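Local atomic coordinates of probable chitinase A (PDB entry 4TX8), a protein that probably hydrolyses internal beta-1,4 linkages of chitin as a family 18 glycoside hydrolase, and carries a probable chitin-binding module on the same chain. Residues Val135-Phe140 and Gly214-Leu219; Gly174-Leu179 and Asn249-Met254; Met315-Ser320 and Leu370-Thr375; Asp364-Ala369 and Arg411-Ser416. All coordinates share one frame; numbering follows the deposited sequence.

Interaction 1. Residues Val135-Phe140 and Gly214-Leu219. With CA (calcium ion), chain D.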
loop_
_atom_site.group_PDB
_atom_site.type_symbol
_atom_site.label_atom_id
_atom_site.label_comp_id
_atom_site.label_asym_id
_atom_site.label_seq_id
_atom_site.Cartn_x
_atom_site.Cartn_y
_atom_site.Cartn_z
ATOM N N VAL A 135 -7.862 5.382 0.608
ATOM C CA VAL A 135 -8.056 4.040 0.075
ATOM C C VAL A 135 -7.620 3.028 1.122
ATOM O O VAL A 135 -6.475 3.039 1.577
ATOM C CB VAL A 135 -7.276 3.805 -1.236
ATOM C CG1 VAL A 135 -7.554 2.409 -1.768
ATOM C CG2 VAL A 135 -7.652 4.855 -2.279
ATOM N N ILE A 136 -8.553 2.172 1.518
ATOM C CA ILE A 136 -8.287 1.146 2.514
ATOM C C ILE A 136 -8.104 -0.199 1.825
ATOM O O ILE A 136 -9.051 -0.751 1.265
ATOM C CB ILE A 136 -9.427 1.058 3.543
ATOM C CG1 ILE A 136 -9.676 2.431 4.175
ATOM C CG2 ILE A 136 -9.106 0.023 4.604
ATOM C CD1 ILE A 136 -10.980 2.529 4.938
ATOM N N VAL A 137 -6.882 -0.720 1.855
ATOM C CA VAL A 137 -6.576 -1.960 1.154
ATOM C C VAL A 137 -6.545 -3.147 2.105
ATOM O O VAL A 137 -5.642 -3.267 2.931
ATOM C CB VAL A 137 -5.228 -1.880 0.422
ATOM C CG1 VAL A 137 -5.036 -3.110 -0.443
ATOM C CG2 VAL A 137 -5.156 -0.617 -0.422
ATOM N N VAL A 138 -7.532 -4.026 1.972
ATOM C CA VAL A 138 -7.663 -5.182 2.848
ATOM C C VAL A 138 -6.629 -6.256 2.513
ATOM O O VAL A 138 -6.585 -6.770 1.395
ATOM C CB VAL A 138 -9.080 -5.778 2.766
ATOM C CG1 VAL A 138 -9.160 -7.072 3.558
ATOM C CG2 VAL A 138 -10.103 -4.766 3.277
ATOM N N ALA A 139 -5.798 -6.581 3.498
ATOM C CA ALA A 139 -4.690 -7.513 3.322
ATOM C C ALA A 139 -4.836 -8.732 4.237
ATOM O O ALA A 139 -4.740 -8.592 5.455
ATOM C CB ALA A 139 -3.379 -6.802 3.605
ATOM N N PHE A 140 -5.039 -9.927 3.682
ATOM C CA PHE A 140 -5.054 -10.188 2.245
ATOM C C PHE A 140 -6.131 -11.204 1.889
ATOM O O PHE A 140 -6.762 -11.788 2.768
ATOM C CB PHE A 140 -3.709 -10.745 1.770
ATOM C CG PHE A 140 -2.549 -9.817 1.962
ATOM C CD1 PHE A 140 -2.190 -8.922 0.964
ATOM C CD2 PHE A 140 -1.794 -9.863 3.123
ATOM C CE1 PHE A 140 -1.106 -8.071 1.131
ATOM C CE2 PHE A 140 -0.708 -9.015 3.296
ATOM C CZ PHE A 140 -0.365 -8.119 2.299
ATOM N N GLY A 214 -12.656 -3.156 -5.781
ATOM C CA GLY A 214 -11.745 -3.745 -6.741
ATOM C C GLY A 214 -10.608 -4.464 -6.052
ATOM O O GLY A 214 -10.738 -4.870 -4.899
ATOM N N ILE A 215 -9.487 -4.622 -6.751
ATOM C CA ILE A 215 -8.379 -5.400 -6.212
ATOM C C ILE A 215 -7.039 -4.675 -6.272
ATOM O O ILE A 215 -6.843 -3.745 -7.058
ATOM C CB ILE A 215 -8.223 -6.749 -6.947
ATOM C CG1 ILE A 215 -7.768 -6.524 -8.390
ATOM C CG2 ILE A 215 -9.521 -7.556 -6.889
ATOM C CD1 ILE A 215 -7.540 -7.807 -9.167
ATOM N N ASP A 216 -6.125 -5.126 -5.420
ATOM C CA ASP A 216 -4.750 -4.653 -5.396
ATOM C C ASP A 216 -3.822 -5.833 -5.640
ATOM O O ASP A 216 -3.993 -6.892 -5.039
ATOM C CB ASP A 216 -4.428 -3.986 -4.054
ATOM C CG ASP A 216 -2.961 -3.610 -3.924
ATOM O OD1 ASP A 216 -2.523 -2.672 -4.619
ATOM O OD2 ASP A 216 -2.247 -4.249 -3.120
ATOM N N LEU A 217 -2.845 -5.662 -6.524
ATOM C CA LEU A 217 -1.898 -6.735 -6.795
ATOM C C LEU A 217 -0.604 -6.549 -6.001
ATOM O O LEU A 217 0.210 -5.676 -6.300
ATOM C CB LEU A 217 -1.596 -6.819 -8.290
ATOM C CG LEU A 217 -2.818 -6.925 -9.205
ATOM C CD1 LEU A 217 -2.382 -6.989 -10.659
ATOM C CD2 LEU A 217 -3.675 -8.135 -8.839
ATOM N N ASP A 218 -0.430 -7.380 -4.982
ATOM C CA ASP A 218 0.766 -7.362 -4.150
ATOM C C ASP A 218 1.300 -8.785 -4.072
ATOM O O ASP A 218 1.660 -9.268 -3.002
ATOM C CB ASP A 218 0.437 -6.812 -2.758
ATOM C CG ASP A 218 1.672 -6.576 -1.907
ATOM O OD1 ASP A 218 2.780 -6.468 -2.467
ATOM O OD2 ASP A 218 1.531 -6.495 -0.671
ATOM N N LEU A 219 1.339 -9.461 -5.216
ATOM C CA LEU A 219 1.493 -10.912 -5.235
ATOM C C LEU A 219 2.755 -11.420 -5.925
ATOM O O LEU A 219 2.927 -12.628 -6.087
ATOM C CB LEU A 219 0.268 -11.541 -5.912
ATOM C CG LEU A 219 -0.261 -10.894 -7.203
ATOM C CD1 LEU A 219 0.720 -10.996 -8.367
ATOM C CD2 LEU A 219 -1.596 -11.504 -7.592
HETATM CA CA CA D . 4.562 -6.206 -4.006
HETATM O O HOH W 1 5.832 -7.603 -2.297
#
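Val137 and Asp216 meet in the barrel interior, where methyl CG1 of Val137 lies 3.8 Å from Asp216 CB and the two side chains cross at about a right angle. The valine touches the flank of the aspartate, whose CG stands anti to the backbone N (chi1 174°) and carries the carboxylate inward; the oxygens have other partners: OD1 is bonded by Ser253, OD2 by both Tyr112 and Ser180, which fixes the carboxylate's rotation. Further along, Phe140 offers the edge of its ring to Asp218, whose OD2 sits near the ring plane, 3.6 Å from Phe140 CE1; the ring and carboxylate planes are 43° apart. The other oxygen, Asp218 OD1, binds calcium at 2.4 Å and accepts from Gln292, while Glu220, the carbonyl of Ala255 and water 1, at 2.5 Å from the calcium ion, share the metal. Asp216, Asp218 and Glu220 fit the DxDxE end of the family 18 signature. A cis peptide bond precedes Phe140, and the methyl of Ala139 lies over one face of its ring, CB 3.2 Å above the plane. Strand 176-182 pairs in parallel with strands 135-143 and 214-218 and lies between them, so this contact spans one strand of the TIM barrel.

Interaction 2. Residues Gly174-Leu179 and Asn249-Met254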
loop_
_atom_site.group_PDB
_atom_site.type_symbol
_atom_site.label_atom_id
_atom_site.label_comp_id
_atom_site.label_asym_id
_atom_site.label_seq_id
_atom_site.Cartn_x
_atom_site.Cartn_y
_atom_site.Cartn_z
ATOM N N GLY A 174 -16.588 8.461 1.002
ATOM C CA GLY A 174 -15.725 8.705 -0.140
ATOM C C GLY A 174 -14.475 7.844 -0.214
ATOM O O GLY A 174 -13.657 8.011 -1.119
ATOM N N LYS A 175 -14.316 6.921 0.730
ATOM C CA LYS A 175 -13.169 6.019 0.714
ATOM C C LYS A 175 -13.387 4.850 -0.240
ATOM O O LYS A 175 -14.518 4.442 -0.496
ATOM C CB LYS A 175 -12.872 5.478 2.116
ATOM C CG LYS A 175 -12.156 6.446 3.046
ATOM C CD LYS A 175 -13.135 7.291 3.843
ATOM C CE LYS A 175 -12.430 8.091 4.930
ATOM N NZ LYS A 175 -11.467 9.085 4.371
ATOM N N LYS A 176 -12.293 4.316 -0.765
ATOM C CA LYS A 176 -12.339 3.065 -1.512
ATOM C C LYS A 176 -11.856 1.933 -0.616
ATOM O O LYS A 176 -10.934 2.115 0.181
ATOM C CB LYS A 176 -11.485 3.146 -2.778
ATOM C CG LYS A 176 -11.974 4.166 -3.789
ATOM C CD LYS A 176 -13.355 3.801 -4.302
ATOM C CE LYS A 176 -13.903 4.878 -5.216
ATOM N NZ LYS A 176 -15.309 4.599 -5.620
ATOM N N VAL A 177 -12.492 0.773 -0.734
ATOM C CA VAL A 177 -12.077 -0.406 0.012
ATOM C C VAL A 177 -11.791 -1.532 -0.970
ATOM O O VAL A 177 -12.702 -2.051 -1.613
ATOM C CB VAL A 177 -13.145 -0.856 1.023
ATOM C CG1 VAL A 177 -12.632 -2.032 1.844
ATOM C CG2 VAL A 177 -13.546 0.301 1.931
ATOM N N VAL A 178 -10.523 -1.903 -1.096
ATOM C CA VAL A 178 -10.145 -2.879 -2.108
ATOM C C VAL A 178 -9.481 -4.102 -1.473
ATOM O O VAL A 178 -8.925 -4.027 -0.378
ATOM C CB VAL A 178 -9.220 -2.235 -3.182
ATOM C CG1 VAL A 178 -9.247 -0.716 -3.063
ATOM C CG2 VAL A 178 -7.799 -2.746 -3.085
ATOM N N LEU A 179 -9.573 -5.234 -2.162
ATOM C CA LEU A 179 -9.028 -6.490 -1.671
ATOM C C LEU A 179 -7.658 -6.746 -2.279
ATOM O O LEU A 179 -7.515 -6.759 -3.498
ATOM C CB LEU A 179 -9.978 -7.643 -2.002
ATOM C CG LEU A 179 -9.525 -9.030 -1.551
ATOM C CD1 LEU A 179 -9.327 -9.050 -0.045
ATOM C CD2 LEU A 179 -10.526 -10.092 -1.981
ATOM N N ASN A 249 -16.727 0.637 -12.599
ATOM C CA ASN A 249 -16.382 1.101 -11.253
ATOM C C ASN A 249 -15.189 0.340 -10.680
ATOM O O ASN A 249 -14.680 0.682 -9.614
ATOM C CB ASN A 249 -17.567 0.966 -10.295
ATOM C CG ASN A 249 -18.706 1.907 -10.631
ATOM O OD1 ASN A 249 -18.517 2.929 -11.295
ATOM N ND2 ASN A 249 -19.900 1.570 -10.160
ATOM N N PHE A 250 -14.754 -0.694 -11.394
ATOM C CA PHE A 250 -13.679 -1.567 -10.930
ATOM C C PHE A 250 -12.389 -0.807 -10.627
ATOM O O PHE A 250 -11.804 -0.179 -11.506
ATOM C CB PHE A 250 -13.405 -2.654 -11.969
ATOM C CG PHE A 250 -12.435 -3.707 -11.511
ATOM C CD1 PHE A 250 -12.833 -4.695 -10.624
ATOM C CD2 PHE A 250 -11.134 -3.721 -11.980
ATOM C CE1 PHE A 250 -11.949 -5.671 -10.206
ATOM C CE2 PHE A 250 -10.244 -4.699 -11.566
ATOM C CZ PHE A 250 -10.654 -5.673 -10.676
ATOM N N TYR A 251 -11.955 -0.877 -9.374
ATOM C CA TYR A 251 -10.706 -0.258 -8.940
ATOM C C TYR A 251 -9.561 -1.249 -9.108
ATOM O O TYR A 251 -9.682 -2.418 -8.737
ATOM C CB TYR A 251 -10.826 0.205 -7.483
ATOM C CG TYR A 251 -9.602 0.875 -6.881
ATOM C CD1 TYR A 251 -8.543 0.120 -6.389
ATOM C CD2 TYR A 251 -9.526 2.260 -6.765
ATOM C CE1 TYR A 251 -7.432 0.724 -5.818
ATOM C CE2 TYR A 251 -8.419 2.874 -6.195
ATOM C CZ TYR A 251 -7.376 2.099 -5.723
ATOM O OH TYR A 251 -6.273 2.696 -5.152
ATOM N N LEU A 252 -8.454 -0.786 -9.680
ATOM C CA LEU A 252 -7.287 -1.642 -9.863
ATOM C C LEU A 252 -6.011 -0.936 -9.430
ATOM O O LEU A 252 -5.652 0.103 -9.980
ATOM C CB LEU A 252 -7.161 -2.088 -11.323
ATOM C CG LEU A 252 -5.880 -2.855 -11.670
ATOM C CD1 LEU A 252 -5.787 -4.163 -10.886
ATOM C CD2 LEU A 252 -5.788 -3.112 -13.169
ATOM N N SER A 253 -5.327 -1.504 -8.442
ATOM C CA SER A 253 -4.033 -0.974 -8.042
ATOM C C SER A 253 -2.962 -2.054 -8.075
ATOM O O SER A 253 -3.260 -3.248 -8.024
ATOM C CB SER A 253 -4.103 -0.350 -6.648
ATOM O OG SER A 253 -4.409 -1.319 -5.663
ATOM N N MET A 254 -1.714 -1.616 -8.175
ATOM C CA MET A 254 -0.569 -2.514 -8.173
ATOM C C MET A 254 0.473 -2.004 -7.198
ATOM O O MET A 254 0.728 -0.801 -7.126
ATOM C CB MET A 254 0.047 -2.630 -9.566
ATOM C CG MET A 254 -0.920 -3.035 -10.660
ATOM S SD MET A 254 -0.123 -2.906 -12.270
ATOM C CE MET A 254 -1.472 -3.422 -13.346
HETATM O O HOH W 2 -15.250 1.856 -7.349
#
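Water 2 joins Lys176 to the backbone of Asn249: it donates to Asn249 O at 2.6 Å and accepts from Lys176 NZ at 3.2 Å. The lysine passes the Tyr251 ring on its way to the water, with Lys176 CG 4.3 Å from Tyr251 CD2. The ammonium group also has a long, weak ion pair with Asp213. Most of the buried surface belongs to Val178 and Tyr251. Methyl CG1 of Val178 approaches the ring obliquely, 3.5 Å from Tyr251 CD1 and almost as near to CE1, a close apolar fit. The valine is twisted well off a staggered rotamer, CG1 nearly eclipsing its own backbone N (chi1 -14°), which suggests some strain in this packed interior. Tyr251 reaches across because its CG stands anti to the backbone N (chi1 -180°); Phe104 meets its ring edge-to-face, and Val135 and Val288 also touch it. Ser253, whose hydroxyl is engaged by Asp216, lies at the margin of the contact, its OG 4.5 Å from Val178 CG2. Strands 176-179 and 251-254 pass 8.3 Å apart with an angle of 63° between their directions, and strand 214-218 pairs with both. Inward-facing side chains meeting across an intervening parallel strand belong to the core of a TIM barrel, here near the N-terminal ends of its strands.

Interaction 3. Residues Met315-Ser320 and Leu370-Thr375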
loop_
_atom_site.group_PDB
_atom_site.type_symbol
_atom_site.label_atom_id
_atom_site.label_comp_id
_atom_site.label_asym_id
_atom_site.label_seq_id
_atom_site.Cartn_x
_atom_site.Cartn_y
_atom_site.Cartn_z
ATOM N N MET A 315 14.699 9.552 -4.530
ATOM C CA MET A 315 14.327 8.223 -5.011
ATOM C C MET A 315 12.828 8.134 -5.252
ATOM O O MET A 315 12.377 7.553 -6.235
ATOM C CB MET A 315 14.774 7.144 -4.019
ATOM C CG MET A 315 14.363 5.718 -4.388
ATOM S SD MET A 315 15.138 4.431 -3.415
ATOM C CE MET A 315 14.308 2.981 -4.014
ATOM N N LEU A 316 12.058 8.727 -4.351
ATOM C CA LEU A 316 10.611 8.746 -4.504
ATOM C C LEU A 316 10.220 9.558 -5.735
ATOM O O LEU A 316 9.373 9.144 -6.524
ATOM C CB LEU A 316 9.939 9.318 -3.257
ATOM C CG LEU A 316 10.237 8.599 -1.942
ATOM C CD1 LEU A 316 9.477 9.259 -0.805
ATOM C CD2 LEU A 316 9.893 7.117 -2.038
ATOM N N VAL A 317 10.849 10.716 -5.897
ATOM C CA VAL A 317 10.576 11.571 -7.045
ATOM C C VAL A 317 11.047 10.891 -8.326
ATOM O O VAL A 317 10.332 10.870 -9.330
ATOM C CB VAL A 317 11.255 12.949 -6.901
ATOM C CG1 VAL A 317 11.053 13.785 -8.160
ATOM C CG2 VAL A 317 10.707 13.681 -5.684
ATOM N N GLY A 318 12.250 10.322 -8.277
ATOM C CA GLY A 318 12.838 9.654 -9.425
ATOM C C GLY A 318 12.050 8.442 -9.888
ATOM O O GLY A 318 11.799 8.279 -11.082
ATOM N N GLY A 319 11.664 7.590 -8.943
ATOM C CA GLY A 319 10.861 6.420 -9.256
ATOM C C GLY A 319 9.548 6.822 -9.903
ATOM O O GLY A 319 9.093 6.197 -10.863
ATOM N N SER A 320 8.947 7.885 -9.383
ATOM C CA SER A 320 7.679 8.371 -9.906
ATOM C C SER A 320 7.844 8.992 -11.293
ATOM O O SER A 320 6.989 8.814 -12.158
ATOM C CB SER A 320 7.060 9.377 -8.934
ATOM O OG SER A 320 6.855 8.779 -7.662
ATOM N N LEU A 370 6.322 15.101 -2.399
ATOM C CA LEU A 370 5.008 15.475 -2.917
ATOM C C LEU A 370 4.998 16.862 -3.554
ATOM O O LEU A 370 4.568 17.019 -4.695
ATOM C CB LEU A 370 3.958 15.416 -1.807
ATOM C CG LEU A 370 3.495 14.022 -1.385
ATOM C CD1 LEU A 370 2.548 14.118 -0.198
ATOM C CD2 LEU A 370 2.835 13.300 -2.554
ATOM N N THR A 371 5.460 17.867 -2.814
ATOM C CA THR A 371 5.471 19.236 -3.324
ATOM C C THR A 371 6.391 19.374 -4.535
ATOM O O THR A 371 6.105 20.140 -5.453
ATOM C CB THR A 371 5.904 20.246 -2.244
ATOM O OG1 THR A 371 7.266 20.001 -1.870
ATOM C CG2 THR A 371 5.008 20.131 -1.020
ATOM N N CYS A 372 7.493 18.628 -4.533
ATOM C CA CYS A 372 8.408 18.617 -5.670
ATOM C C CYS A 372 7.702 18.086 -6.911
ATOM O O CYS A 372 7.757 18.697 -7.977
ATOM C CB CYS A 372 9.648 17.770 -5.366
ATOM S SG CYS A 372 10.775 17.553 -6.769
ATOM N N LEU A 373 7.031 16.949 -6.761
ATOM C CA LEU A 373 6.303 16.346 -7.869
ATOM C C LEU A 373 5.139 17.218 -8.342
ATOM O O LEU A 373 4.927 17.371 -9.543
ATOM C CB LEU A 373 5.793 14.957 -7.472
ATOM C CG LEU A 373 6.833 13.832 -7.450
ATOM C CD1 LEU A 373 6.323 12.624 -6.675
ATOM C CD2 LEU A 373 7.215 13.430 -8.865
ATOM N N THR A 374 4.398 17.802 -7.403
ATOM C CA THR A 374 3.176 18.528 -7.746
ATOM C C THR A 374 3.394 19.980 -8.177
ATOM O O THR A 374 2.654 20.490 -9.016
ATOM C CB THR A 374 2.174 18.535 -6.570
ATOM O OG1 THR A 374 2.787 19.116 -5.412
ATOM C CG2 THR A 374 1.713 17.118 -6.245
ATOM N N THR A 375 4.387 20.653 -7.600
ATOM C CA THR A 375 4.564 22.083 -7.852
ATOM C C THR A 375 5.995 22.488 -8.191
ATOM O O THR A 375 6.293 23.679 -8.274
ATOM C CB THR A 375 4.129 22.927 -6.640
ATOM O OG1 THR A 375 5.007 22.664 -5.539
ATOM C CG2 THR A 375 2.695 22.614 -6.240
#
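Helices 315-320 and 370-375 run in broadly the same direction, their axes 9.8 Å apart at closest approach and 37° apart in direction, with Val317 and Leu373 facing each other at a CA separation of 6.5 Å. Val317 is the central side chain of the first helix. Its two methyls straddle the sulfur of Cys372, CG2 lying 4.0 Å from Cys372 SG, while CG1 also meets Leu373 CD2 at 3.9 Å as the two side chains slide past each other in opposite directions. Leu373 CD2 touches both the valine and Ser320 CB, while CD1 lies against Ser320, 4.0 Å from Ser320 OG and about as far from its CB. The serine can take part in this apolar surface because its hydroxyl turns back on its own helix. With chi1 at -59°, Ser320 OG sits beside the backbone N and donates to Leu316 O at 2.8 Å, the C=O...donor angle being 158°. Ser320 N reaches the same carbonyl from the opposite face, at 3.2 Å, so two donors grip Leu316 O. Phe391 touches both Ser320 and Leu373, and Phe347 of strand 345-350 also touches the serine. The sulfur of Cys372 is tied up in a disulfide with Cys379, which fastens the end of helix 363-375 to the chain that follows it. The two helices are thus held here by van der Waals contact among buried methyls and sulfur, with the serine hydroxyl satisfied inside its own helix and the cysteine locked covalently.

Interaction 4. Residues Asp364-Ala369 and Arg411-Ser416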
loop_
_atom_site.group_PDB
_atom_site.type_symbol
_atom_site.label_atom_id
_atom_site.label_comp_id
_atom_site.label_asym_id
_atom_site.label_seq_id
_atom_site.Cartn_x
_atom_site.Cartn_y
_atom_site.Cartn_z
ATOM N N ASP A 364 8.408 14.484 6.764
ATOM C CA ASP A 364 8.981 15.632 6.068
ATOM C C ASP A 364 9.487 15.240 4.683
ATOM O O ASP A 364 9.263 15.949 3.703
ATOM C CB ASP A 364 10.123 16.238 6.889
ATOM C CG ASP A 364 10.662 17.521 6.284
ATOM O OD1 ASP A 364 9.861 18.442 6.024
ATOM O OD2 ASP A 364 11.888 17.607 6.061
ATOM N N THR A 365 10.179 14.107 4.614
ATOM C CA THR A 365 10.683 13.579 3.350
ATOM C C THR A 365 9.542 13.336 2.364
ATOM O O THR A 365 9.640 13.695 1.187
ATOM C CB THR A 365 11.460 12.263 3.559
ATOM O OG1 THR A 365 12.732 12.548 4.150
ATOM C CG2 THR A 365 11.673 11.545 2.233
ATOM N N VAL A 366 8.461 12.731 2.851
ATOM C CA VAL A 366 7.285 12.491 2.023
ATOM C C VAL A 366 6.724 13.816 1.511
ATOM O O VAL A 366 6.452 13.960 0.318
ATOM C CB VAL A 366 6.186 11.723 2.793
ATOM C CG1 VAL A 366 4.894 11.683 1.991
ATOM C CG2 VAL A 366 6.654 10.309 3.127
ATOM N N ALA A 367 6.573 14.784 2.411
ATOM C CA ALA A 367 6.056 16.100 2.038
ATOM C C ALA A 367 6.919 16.753 0.960
ATOM O O ALA A 367 6.397 17.354 0.017
ATOM C CB ALA A 367 5.961 17.001 3.261
ATOM N N LYS A 368 8.237 16.629 1.098
ATOM C CA LYS A 368 9.167 17.199 0.125
ATOM C C LYS A 368 9.001 16.566 -1.251
ATOM O O LYS A 368 8.993 17.263 -2.265
ATOM C CB LYS A 368 10.611 17.031 0.597
ATOM C CG LYS A 368 11.127 18.158 1.477
ATOM C CD LYS A 368 12.523 17.841 1.993
ATOM C CE LYS A 368 13.427 17.353 0.870
ATOM N NZ LYS A 368 14.676 16.727 1.386
ATOM N N ALA A 369 8.872 15.242 -1.283
ATOM C CA ALA A 369 8.683 14.528 -2.541
ATOM C C ALA A 369 7.364 14.922 -3.206
ATOM O O ALA A 369 7.295 15.074 -4.426
ATOM C CB ALA A 369 8.738 13.020 -2.315
ATOM N N ARG A 411 -1.288 11.263 10.016
ATOM C CA ARG A 411 -1.698 12.629 10.345
ATOM C C ARG A 411 -0.913 13.687 9.556
ATOM O O ARG A 411 -1.525 14.515 8.881
ATOM C CB ARG A 411 -1.585 12.889 11.856
ATOM C CG ARG A 411 -2.730 12.316 12.674
ATOM C CD ARG A 411 -2.519 12.543 14.163
ATOM N NE ARG A 411 -3.620 11.999 14.953
ATOM C CZ ARG A 411 -3.607 11.884 16.279
ATOM N NH1 ARG A 411 -2.545 12.272 16.974
ATOM N NH2 ARG A 411 -4.659 11.376 16.910
ATOM N N PRO A 412 0.434 13.670 9.620
ATOM C CA PRO A 412 1.093 14.742 8.862
ATOM C C PRO A 412 1.052 14.535 7.348
ATOM O O PRO A 412 1.010 15.519 6.611
ATOM C CB PRO A 412 2.537 14.702 9.377
ATOM C CG PRO A 412 2.729 13.302 9.848
ATOM C CD PRO A 412 1.402 12.866 10.392
ATOM N N VAL A 413 1.053 13.287 6.890
ATOM C CA VAL A 413 1.076 13.029 5.454
ATOM C C VAL A 413 -0.267 13.379 4.804
ATOM O O VAL A 413 -0.298 13.965 3.721
ATOM C CB VAL A 413 1.455 11.569 5.149
ATOM C CG1 VAL A 413 1.223 11.244 3.682
ATOM C CG2 VAL A 413 2.916 11.323 5.521
ATOM N N ALA A 414 -1.373 13.051 5.469
ATOM C CA ALA A 414 -2.687 13.453 4.968
ATOM C C ALA A 414 -2.793 14.973 4.911
ATOM O O ALA A 414 -3.377 15.520 3.979
ATOM C CB ALA A 414 -3.802 12.879 5.828
ATOM N N ALA A 415 -2.224 15.649 5.906
ATOM C CA ALA A 415 -2.221 17.108 5.929
ATOM C C ALA A 415 -1.458 17.667 4.730
ATOM O O ALA A 415 -1.885 18.646 4.119
ATOM C CB ALA A 415 -1.622 17.623 7.229
ATOM N N SER A 416 -0.335 17.036 4.397
ATOM C CA SER A 416 0.466 17.445 3.247
ATOM C C SER A 416 -0.294 17.245 1.939
ATOM O O SER A 416 -0.321 18.131 1.086
ATOM C CB SER A 416 1.784 16.674 3.211
ATOM O OG SER A 416 2.585 16.983 4.339
#
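No ring, amide or other flat side chain takes part where Ala367 meets Ser416 and Val366 meets Val413; the contact is made by methyls and one hydroxyl. The helices come nearest at Ala367 and Ser416, whose CA atoms are only 5.9 Å apart, a spacing that the small side chains on both helices allow. The methyl of Ala367 lies 3.5 Å from Ser416 OG and 4.2 Å from Ser416 CB, so the alanine packs alongside the serine's whole short side chain. With OG beside its backbone N (chi1 -64°), Ser416 presents that hydroxyl to the Ala367 methyl. One layer deeper, Val366 sends a single branch across: its CG1 lies 4.1 Å from Val413 CG2 and equally far from Val413 CG1, resting against both methyls. These two valines cross at about a right angle. CG1 of Val366 stands anti to the backbone N (chi1 171°), which carries that methyl out to the fork of Val413. Both valines are buried, whereas Ala367 and Ser416 remain partly exposed, and the seam therefore runs from the barrel side toward the surface. Inward, Val366 continues onto Phe347 of strand 345-350 and onto Phe409, just ahead of helix 410-417. At the start of helix 410-417, Arg411 NH1 bonds to Asn45 O of the carbohydrate-binding module. Helix 410-417, the last modelled helix, thus lies against helix 363-375 on the outside of the barrel.

In the fold
Interactions 1 and 2 lie inside the barrel, their centres 8 Å apart; their segments alternate along the chain on strands 135-143, 176-182, 214-218 and 251-254, so the two interlock. The hydrogen bond from Ser253 to Asp216 joins them directly, linking the packed interior to the acidic side chains near the calcium ion. Interactions 3 and 4 come later in the sequence, also alternate, and share helix 363-375, with centres 12 Å apart; Val317 and Leu316 pack on Ala369 where they meet. The centres of the two groups lie about 23 to 24 Å apart, and their nearest atoms about 9 to 13 Å, without touching. One pair builds the barrel core, the other part of the helical layer around it.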